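Long-range contact in exopolyphosphatase (Aquifex aeolicus, PDB 1T6C), which probably hydrolyses phosphoanhydride bonds, as in polyphosphate or guanosine pentaphosphate, and binds a calcium ion: residues G214-V226 and V234-W247. Sequence-based numbering, arbitrary orientation.
Sequences GTITTLAALEYNV and VHGKVLTYGQIKKW
Leu239 packs against Ile216, Leu219 and Ala220 at the apolar centre of this contact. Its CD1 lies 3.8 Å from Ile216 CD1, and its CD2 rests on the aliphatic part of Glu223. Val234 seats CG1 on Ala220 CB, while its CG2 faces Ala221 and Val226. Leu219 extends between Ile244 and Trp247, with its CD2 3.4 Å from Trp247 CB. The indole lies over Leu222, whose CB sits 3.9 Å from the centroid of the six-membered ring, a CH-pi contact. Trp247 has CG beside its backbone N, chi1 -77°, which swings the ring back over helix 214-223 and brings its N-H edge to Glu223.

The polar edge begins there. Trp247 NE1 donates to the anti lone pair of Glu223 OE1 at 2.8 Å, with the carboxylate turned nearly perpendicular to the ring. Gln243 NE2 reaches Glu223 OE2 at 2.9 Å from above the carboxylate plane, a bent bond (131°). A water donates to both Glu223 OE1 and Gln243 O. Gln243 also forms a capping box with Thr240, which fixes the first turn of helix 241-251. Tyr224 OH donates to Val238 O at 2.6 Å, in the carbonyl plane. Lys237 lays its aliphatic chain over one face of the Tyr224 ring, with Lys237 CD 4.0 Å from the centroid of that ring, a CH-pi contact, and Lys237 NZ hydrogen-bonds to Lys233 O.

With an alanine here instead of Trp247, Glu223 OE1 would probably lose its indole donor and a gap is likely to open beside Leu219 and Leu222.

The contact joins a helix of the actin-like fold to the edge strand 238-240 of the six-stranded sheet and the helix after it. Both Glu223 oxygens are gripped by neutral donors, so its charge is probably stabilised by hydrogen bonding here rather than by a salt bridge across the contact.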
ATOM      1  N   GLY A 214       1.640   5.098  -2.174  1.00 10.94           N
ATOM      2  CA  GLY A 214       1.285   6.272  -2.941  1.00 10.94           C
ATOM      3  C   GLY A 214       2.185   7.463  -2.755  1.00 10.97           C
ATOM      4  O   GLY A 214       2.419   8.247  -3.688  1.00 12.19           O
ATOM      5  N   THR A 215       2.710   7.623  -1.548  1.00 10.76           N
ATOM      6  CA  THR A 215       3.639   8.706  -1.309  1.00 10.01           C
ATOM      7  C   THR A 215       4.927   8.530  -2.118  1.00  9.38           C
ATOM      8  O   THR A 215       5.337   9.433  -2.840  1.00  9.84           O
ATOM      9  CB  THR A 215       3.975   8.826   0.189  1.00 10.44           C
ATOM     10  OG1 THR A 215       2.766   9.086   0.944  1.00 13.25           O
ATOM     11  CG2 THR A 215       4.900  10.019   0.378  1.00 12.47           C
ATOM     12  N   ILE A 216       5.560   7.381  -1.959  1.00  9.16           N
ATOM     13  CA  ILE A 216       6.893   7.195  -2.540  1.00 10.61           C
ATOM     14  C   ILE A 216       6.880   7.084  -4.079  1.00 10.64           C
ATOM     15  O   ILE A 216       7.807   7.551  -4.759  1.00 10.12           O
ATOM     16  CB  ILE A 216       7.629   6.037  -1.834  1.00 12.15           C
ATOM     17  CG1 ILE A 216       9.144   6.192  -2.010  1.00 13.13           C
ATOM     18  CG2 ILE A 216       7.094   4.711  -2.292  1.00 12.72           C
ATOM     19  CD1 ILE A 216       9.757   7.312  -1.188  1.00 15.35           C
ATOM     20  N   THR A 217       5.820   6.528  -4.659  1.00 10.85           N
ATOM     21  CA  THR A 217       5.741   6.469  -6.109  1.00 10.69           C
ATOM     22  C   THR A 217       5.452   7.859  -6.669  1.00  9.96           C
ATOM     23  O   THR A 217       5.947   8.207  -7.725  1.00 10.67           O
ATOM     24  CB  THR A 217       4.686   5.466  -6.638  1.00 11.92           C
ATOM     25  OG1 THR A 217       3.410   5.681  -6.010  1.00 11.77           O
ATOM     26  CG2 THR A 217       5.087   4.031  -6.292  1.00 13.03           C
ATOM     27  N   THR A 218       4.642   8.652  -5.976  1.00 11.09           N
ATOM     28  CA  THR A 218       4.451  10.049  -6.384  1.00 11.05           C
ATOM     29  C   THR A 218       5.747  10.811  -6.306  1.00 11.43           C
ATOM     30  O   THR A 218       6.078  11.542  -7.233  1.00 11.76           O
ATOM     31  CB  THR A 218       3.393  10.714  -5.529  1.00 11.36           C
ATOM     32  OG1 THR A 218       2.140  10.038  -5.722  1.00 13.60           O
ATOM     33  CG2 THR A 218       3.182  12.147  -5.967  1.00 11.15           C
ATOM     34  N   LEU A 219       6.527  10.596  -5.241  1.00 11.11           N
ATOM     35  CA  LEU A 219       7.834  11.247  -5.110  1.00 12.10           C
ATOM     36  C   LEU A 219       8.774  10.878  -6.244  1.00 11.52           C
ATOM     37  O   LEU A 219       9.425  11.746  -6.833  1.00 12.25           O
ATOM     38  CB  LEU A 219       8.470  10.900  -3.762  1.00 13.03           C
ATOM     39  CG  LEU A 219       8.443  11.835  -2.582  1.00 18.45           C
ATOM     40  CD1 LEU A 219       9.647  11.531  -1.725  1.00 18.51           C
ATOM     41  CD2 LEU A 219       8.422  13.307  -2.937  1.00 19.49           C
ATOM     42  N   ALA A 220       8.804   9.593  -6.605  1.00 10.54           N
ATOM     43  CA  ALA A 220       9.622   9.142  -7.709  1.00 11.24           C
ATOM     44  C   ALA A 220       9.191   9.793  -9.013  1.00 10.73           C
ATOM     45  O   ALA A 220      10.036  10.261  -9.786  1.00 11.35           O
ATOM     46  CB  ALA A 220       9.590   7.622  -7.816  1.00 11.31           C
ATOM     47  N   ALA A 221       7.890   9.873  -9.278  1.00 10.18           N
ATOM     48  CA  ALA A 221       7.398  10.545 -10.477  1.00 10.61           C
ATOM     49  C   ALA A 221       7.797  12.016 -10.481  1.00 11.71           C
ATOM     50  O   ALA A 221       8.164  12.558 -11.504  1.00 12.25           O
ATOM     51  CB  ALA A 221       5.875  10.410 -10.582  1.00 11.03           C
ATOM     52  N   LEU A 222       7.701  12.683  -9.340  1.00 11.16           N
ATOM     53  CA  LEU A 222       8.127  14.085  -9.247  1.00 12.81           C
ATOM     54  C   LEU A 222       9.634  14.240  -9.506  1.00 13.40           C
ATOM     55  O   LEU A 222      10.053  15.075 -10.352  1.00 13.61           O
ATOM     56  CB  LEU A 222       7.734  14.660  -7.874  1.00 13.09           C
ATOM     57  CG  LEU A 222       6.244  14.814  -7.587  1.00 14.91           C
ATOM     58  CD1 LEU A 222       6.022  15.199  -6.140  1.00 14.98           C
ATOM     59  CD2 LEU A 222       5.622  15.859  -8.500  1.00 18.53           C
ATOM     60  N   GLU A 223      10.441  13.425  -8.837  1.00 12.74           N
ATOM     61  CA  GLU A 223      11.912  13.524  -8.957  1.00 12.90           C
ATOM     62  C   GLU A 223      12.395  13.312 -10.389  1.00 13.64           C
ATOM     63  O   GLU A 223      13.252  14.052 -10.876  1.00 14.32           O
ATOM     64  CB  GLU A 223      12.594  12.552  -8.012  1.00 13.16           C
ATOM     65  CG  GLU A 223      14.105  12.551  -8.121  1.00 12.55           C
ATOM     66  CD  GLU A 223      14.746  13.875  -7.780  1.00 17.21           C
ATOM     67  OE1 GLU A 223      14.138  14.705  -7.061  1.00 18.34           O
ATOM     68  OE2 GLU A 223      15.872  14.102  -8.246  1.00 16.63           O
ATOM     69  N   TYR A 224      11.783  12.351 -11.072  1.00 13.56           N
ATOM     70  CA  TYR A 224      12.205  11.919 -12.380  1.00 13.75           C
ATOM     71  C   TYR A 224      11.361  12.478 -13.519  1.00 14.33           C
ATOM     72  O   TYR A 224      11.531  12.057 -14.659  1.00 15.59           O
ATOM     73  CB  TYR A 224      12.312  10.399 -12.407  1.00 14.21           C
ATOM     74  CG  TYR A 224      13.458   9.947 -11.528  1.00 15.19           C
ATOM     75  CD1 TYR A 224      14.778  10.213 -11.900  1.00 17.15           C
ATOM     76  CD2 TYR A 224      13.236   9.363 -10.272  1.00 13.46           C
ATOM     77  CE1 TYR A 224      15.845   9.829 -11.075  1.00 19.87           C
ATOM     78  CE2 TYR A 224      14.305   8.982  -9.455  1.00 16.90           C
ATOM     79  CZ  TYR A 224      15.601   9.209  -9.866  1.00 17.75           C
ATOM     80  OH  TYR A 224      16.669   8.884  -9.060  1.00 19.86           O
ATOM     81  N   ASN A 225      10.501  13.457 -13.226  1.00 14.01           N
ATOM     82  CA  ASN A 225       9.734  14.150 -14.271  1.00 15.85           C
ATOM     83  C   ASN A 225       8.894  13.220 -15.101  1.00 14.68           C
ATOM     84  O   ASN A 225       8.846  13.324 -16.330  1.00 15.08           O
ATOM     85  CB  ASN A 225      10.668  14.955 -15.186  1.00 16.84           C
ATOM     86  CG  ASN A 225      11.495  15.941 -14.435  1.00 21.27           C
ATOM     87  OD1 ASN A 225      10.957  16.777 -13.736  1.00 25.86           O
ATOM     88  ND2 ASN A 225      12.822  15.855 -14.580  1.00 29.48           N
ATOM     89  N   VAL A 226       8.231  12.294 -14.406  1.00 13.65           N
ATOM     90  CA  VAL A 226       7.348  11.309 -15.029  1.00 12.91           C
ATOM     91  C   VAL A 226       5.922  11.851 -14.982  1.00 12.74           C
ATOM     92  O   VAL A 226       5.279  11.989 -13.914  1.00 13.93           O
ATOM     93  CB  VAL A 226       7.386   9.950 -14.318  1.00 11.92           C
ATOM     94  CG1 VAL A 226       6.508   8.945 -15.061  1.00 12.56           C
ATOM     95  CG2 VAL A 226       8.837   9.433 -14.264  1.00 13.55           C
ATOM     96  N   VAL A 234       8.839   4.432 -13.208  1.00 15.52           N
ATOM     97  CA  VAL A 234       8.978   4.679 -11.788  1.00 14.68           C
ATOM     98  C   VAL A 234       9.481   3.454 -11.042  1.00 13.65           C
ATOM     99  O   VAL A 234      10.304   3.564 -10.143  1.00 13.11           O
ATOM    100  CB  VAL A 234       7.622   5.165 -11.194  1.00 15.23           C
ATOM    101  CG1 VAL A 234       7.587   5.123  -9.673  1.00 16.51           C
ATOM    102  CG2 VAL A 234       7.336   6.588 -11.689  1.00 16.35           C
ATOM    103  N   HIS A 235       8.988   2.285 -11.402  1.00 12.58           N
ATOM    104  CA  HIS A 235       9.395   1.060 -10.720  1.00 12.97           C
ATOM    105  C   HIS A 235      10.891   0.821 -10.870  1.00 14.11           C
ATOM    106  O   HIS A 235      11.407   0.807 -11.972  1.00 14.96           O
ATOM    107  CB  HIS A 235       8.647  -0.099 -11.330  1.00 13.86           C
ATOM    108  CG  HIS A 235       8.803  -1.374 -10.566  1.00 11.50           C
ATOM    109  ND1 HIS A 235       9.609  -2.409 -10.983  1.00 15.40           N
ATOM    110  CD2 HIS A 235       8.250  -1.767  -9.402  1.00  9.30           C
ATOM    111  CE1 HIS A 235       9.541  -3.384 -10.095  1.00  9.28           C
ATOM    112  NE2 HIS A 235       8.718  -3.027  -9.133  1.00 15.18           N
ATOM    113  N   GLY A 236      11.572   0.629  -9.750  1.00 14.11           N
ATOM    114  CA  GLY A 236      12.997   0.407  -9.738  1.00 14.86           C
ATOM    115  C   GLY A 236      13.841   1.671  -9.665  1.00 14.85           C
ATOM    116  O   GLY A 236      15.043   1.573  -9.538  1.00 15.19           O
ATOM    117  N   LYS A 237      13.231   2.852  -9.693  1.00 14.38           N
ATOM    118  CA  LYS A 237      13.980   4.092  -9.524  1.00 14.54           C
ATOM    119  C   LYS A 237      14.545   4.176  -8.103  1.00 14.37           C
ATOM    120  O   LYS A 237      13.927   3.721  -7.136  1.00 13.75           O
ATOM    121  CB  LYS A 237      13.086   5.307  -9.786  1.00 15.08           C
ATOM    122  CG  LYS A 237      12.753   5.566 -11.234  1.00 17.36           C
ATOM    123  CD  LYS A 237      14.025   5.836 -12.067  1.00 19.88           C
ATOM    124  CE  LYS A 237      13.720   6.552 -13.375  1.00 23.68           C
ATOM    125  NZ  LYS A 237      13.320   5.553 -14.398  1.00 27.14           N
ATOM    126  N   VAL A 238      15.719   4.772  -7.979  1.00 13.87           N
ATOM    127  CA  VAL A 238      16.317   5.083  -6.679  1.00 14.34           C
ATOM    128  C   VAL A 238      15.958   6.487  -6.226  1.00 14.78           C
ATOM    129  O   VAL A 238      15.927   7.432  -7.039  1.00 14.69           O
ATOM    130  CB  VAL A 238      17.833   4.949  -6.756  1.00 15.46           C
ATOM    131  CG1 VAL A 238      18.484   5.413  -5.472  1.00 15.53           C
ATOM    132  CG2 VAL A 238      18.177   3.527  -7.093  1.00 17.26           C
ATOM    133  N   LEU A 239      15.701   6.637  -4.922  1.00 13.55           N
ATOM    134  CA  LEU A 239      15.599   7.951  -4.304  1.00 13.51           C
ATOM    135  C   LEU A 239      16.580   8.022  -3.149  1.00 12.89           C
ATOM    136  O   LEU A 239      16.579   7.153  -2.265  1.00 12.92           O
ATOM    137  CB  LEU A 239      14.183   8.198  -3.784  1.00 13.55           C
ATOM    138  CG  LEU A 239      13.116   8.426  -4.865  1.00 12.69           C
ATOM    139  CD1 LEU A 239      11.718   8.463  -4.230  1.00 11.89           C
ATOM    140  CD2 LEU A 239      13.353   9.662  -5.637  1.00 13.54           C
ATOM    141  N   THR A 240      17.404   9.068  -3.146  1.00 14.24           N
ATOM    142  CA  THR A 240      18.376   9.232  -2.081  1.00 14.07           C
ATOM    143  C   THR A 240      17.769  10.001  -0.945  1.00 13.80           C
ATOM    144  O   THR A 240      16.790  10.706  -1.132  1.00 13.59           O
ATOM    145  CB  THR A 240      19.642   9.988  -2.570  1.00 14.61           C
ATOM    146  OG1 THR A 240      19.289  11.313  -2.934  1.00 15.19           O
ATOM    147  CG2 THR A 240      20.189   9.396  -3.821  1.00 15.49           C
ATOM    148  N   TYR A 241      18.413   9.954   0.212  1.00 12.69           N
ATOM    149  CA  TYR A 241      18.041  10.787   1.348  1.00 13.72           C
ATOM    150  C   TYR A 241      17.978  12.250   0.876  1.00 13.36           C
ATOM    151  O   TYR A 241      17.023  12.965   1.165  1.00 12.83           O
ATOM    152  CB  TYR A 241      19.048  10.616   2.499  1.00 13.36           C
ATOM    153  CG  TYR A 241      18.688  11.497   3.667  1.00 14.23           C
ATOM    154  CD1 TYR A 241      17.857  11.039   4.668  1.00 14.15           C
ATOM    155  CD2 TYR A 241      19.147  12.825   3.738  1.00 12.93           C
ATOM    156  CE1 TYR A 241      17.493  11.889   5.751  1.00 16.57           C
ATOM    157  CE2 TYR A 241      18.801  13.649   4.796  1.00 15.67           C
ATOM    158  CZ  TYR A 241      17.967  13.180   5.792  1.00 17.63           C
ATOM    159  OH  TYR A 241      17.626  14.031   6.814  1.00 21.26           O
ATOM    160  N   GLY A 242      19.039  12.720   0.198  1.00 12.98           N
ATOM    161  CA  GLY A 242      19.066  14.093  -0.290  1.00 13.45           C
ATOM    162  C   GLY A 242      17.894  14.491  -1.174  1.00 13.14           C
ATOM    163  O   GLY A 242      17.374  15.594  -1.053  1.00 13.33           O
ATOM    164  N   GLN A 243      17.492  13.593  -2.071  1.00 13.03           N
ATOM    165  CA  GLN A 243      16.363  13.853  -2.970  1.00 13.35           C
ATOM    166  C   GLN A 243      15.051  13.944  -2.167  1.00 13.07           C
ATOM    167  O   GLN A 243      14.231  14.861  -2.380  1.00 14.15           O
ATOM    168  CB  GLN A 243      16.242  12.764  -4.017  1.00 13.25           C
ATOM    169  CG  GLN A 243      17.255  12.892  -5.176  1.00 15.61           C
ATOM    170  CD  GLN A 243      17.315  11.634  -6.072  1.00 17.86           C
ATOM    171  OE1 GLN A 243      17.280  10.530  -5.594  1.00 18.35           O
ATOM    172  NE2 GLN A 243      17.375  11.827  -7.390  1.00 21.96           N
ATOM    173  N   ILE A 244      14.890  13.026  -1.217  1.00 12.75           N
ATOM    174  CA  ILE A 244      13.674  12.992  -0.405  1.00 12.35           C
ATOM    175  C   ILE A 244      13.647  14.218   0.493  1.00 11.96           C
ATOM    176  O   ILE A 244      12.612  14.835   0.667  1.00 12.56           O
ATOM    177  CB  ILE A 244      13.573  11.673   0.376  1.00 12.08           C
ATOM    178  CG1 ILE A 244      13.473  10.485  -0.594  1.00 11.98           C
ATOM    179  CG2 ILE A 244      12.345  11.679   1.303  1.00 12.06           C
ATOM    180  CD1 ILE A 244      13.487   9.153   0.080  1.00 13.89           C
ATOM    181  N   LYS A 245      14.782  14.598   1.072  1.00 11.62           N
ATOM    182  CA  LYS A 245      14.844  15.799   1.922  1.00 12.41           C
ATOM    183  C   LYS A 245      14.422  17.049   1.147  1.00 12.51           C
ATOM    184  O   LYS A 245      13.643  17.879   1.637  1.00 11.95           O
ATOM    185  CB  LYS A 245      16.253  16.005   2.511  1.00 13.11           C
ATOM    186  CG  LYS A 245      16.305  17.156   3.507  1.00 17.59           C
ATOM    187  CD  LYS A 245      17.692  17.517   3.969  1.00 22.26           C
ATOM    188  CE  LYS A 245      17.671  18.757   4.869  1.00 24.50           C
ATOM    189  NZ  LYS A 245      17.342  20.011   4.132  1.00 26.80           N
ATOM    190  N   LYS A 246      14.906  17.191  -0.068  1.00 13.04           N
ATOM    191  CA  LYS A 246      14.567  18.365  -0.863  1.00 15.02           C
ATOM    192  C   LYS A 246      13.072  18.426  -1.175  1.00 13.26           C
ATOM    193  O   LYS A 246      12.475  19.508  -1.116  1.00 13.18           O
ATOM    194  CB  LYS A 246      15.440  18.447  -2.103  1.00 16.76           C
ATOM    195  CG  LYS A 246      16.811  18.967  -1.741  1.00 21.84           C
ATOM    196  CD  LYS A 246      17.806  18.745  -2.869  1.00 28.07           C
ATOM    197  CE  LYS A 246      18.398  20.045  -3.389  1.00 31.78           C
ATOM    198  NZ  LYS A 246      19.235  19.760  -4.597  1.00 32.82           N
ATOM    199  N   TRP A 247      12.443  17.275  -1.426  1.00 12.87           N
ATOM    200  CA  TRP A 247      10.975  17.248  -1.625  1.00 12.24           C
ATOM    201  C   TRP A 247      10.200  17.555  -0.348  1.00 11.66           C
ATOM    202  O   TRP A 247       9.148  18.224  -0.385  1.00 11.88           O
ATOM    203  CB  TRP A 247      10.514  15.915  -2.245  1.00 13.09           C
ATOM    204  CG  TRP A 247      10.815  15.868  -3.694  1.00 12.81           C
ATOM    205  CD1 TRP A 247      11.800  15.170  -4.312  1.00 15.19           C
ATOM    206  CD2 TRP A 247      10.194  16.660  -4.705  1.00 11.54           C
ATOM    207  NE1 TRP A 247      11.816  15.459  -5.656  1.00 14.66           N
ATOM    208  CE2 TRP A 247      10.828  16.373  -5.923  1.00 12.25           C
ATOM    209  CE3 TRP A 247       9.124  17.573  -4.710  1.00 11.58           C
ATOM    210  CZ2 TRP A 247      10.466  16.974  -7.107  1.00 12.53           C
ATOM    211  CZ3 TRP A 247       8.768  18.150  -5.890  1.00 12.98           C
ATOM    212  CH2 TRP A 247       9.427  17.851  -7.069  1.00 12.91           C
TER
HETATM  213  O   HOH W   1      15.191  16.253  -5.042  1.00 23.03           O
HETATM  214  O   HOH W   2      19.293   8.968  -7.210  1.00 35.20           O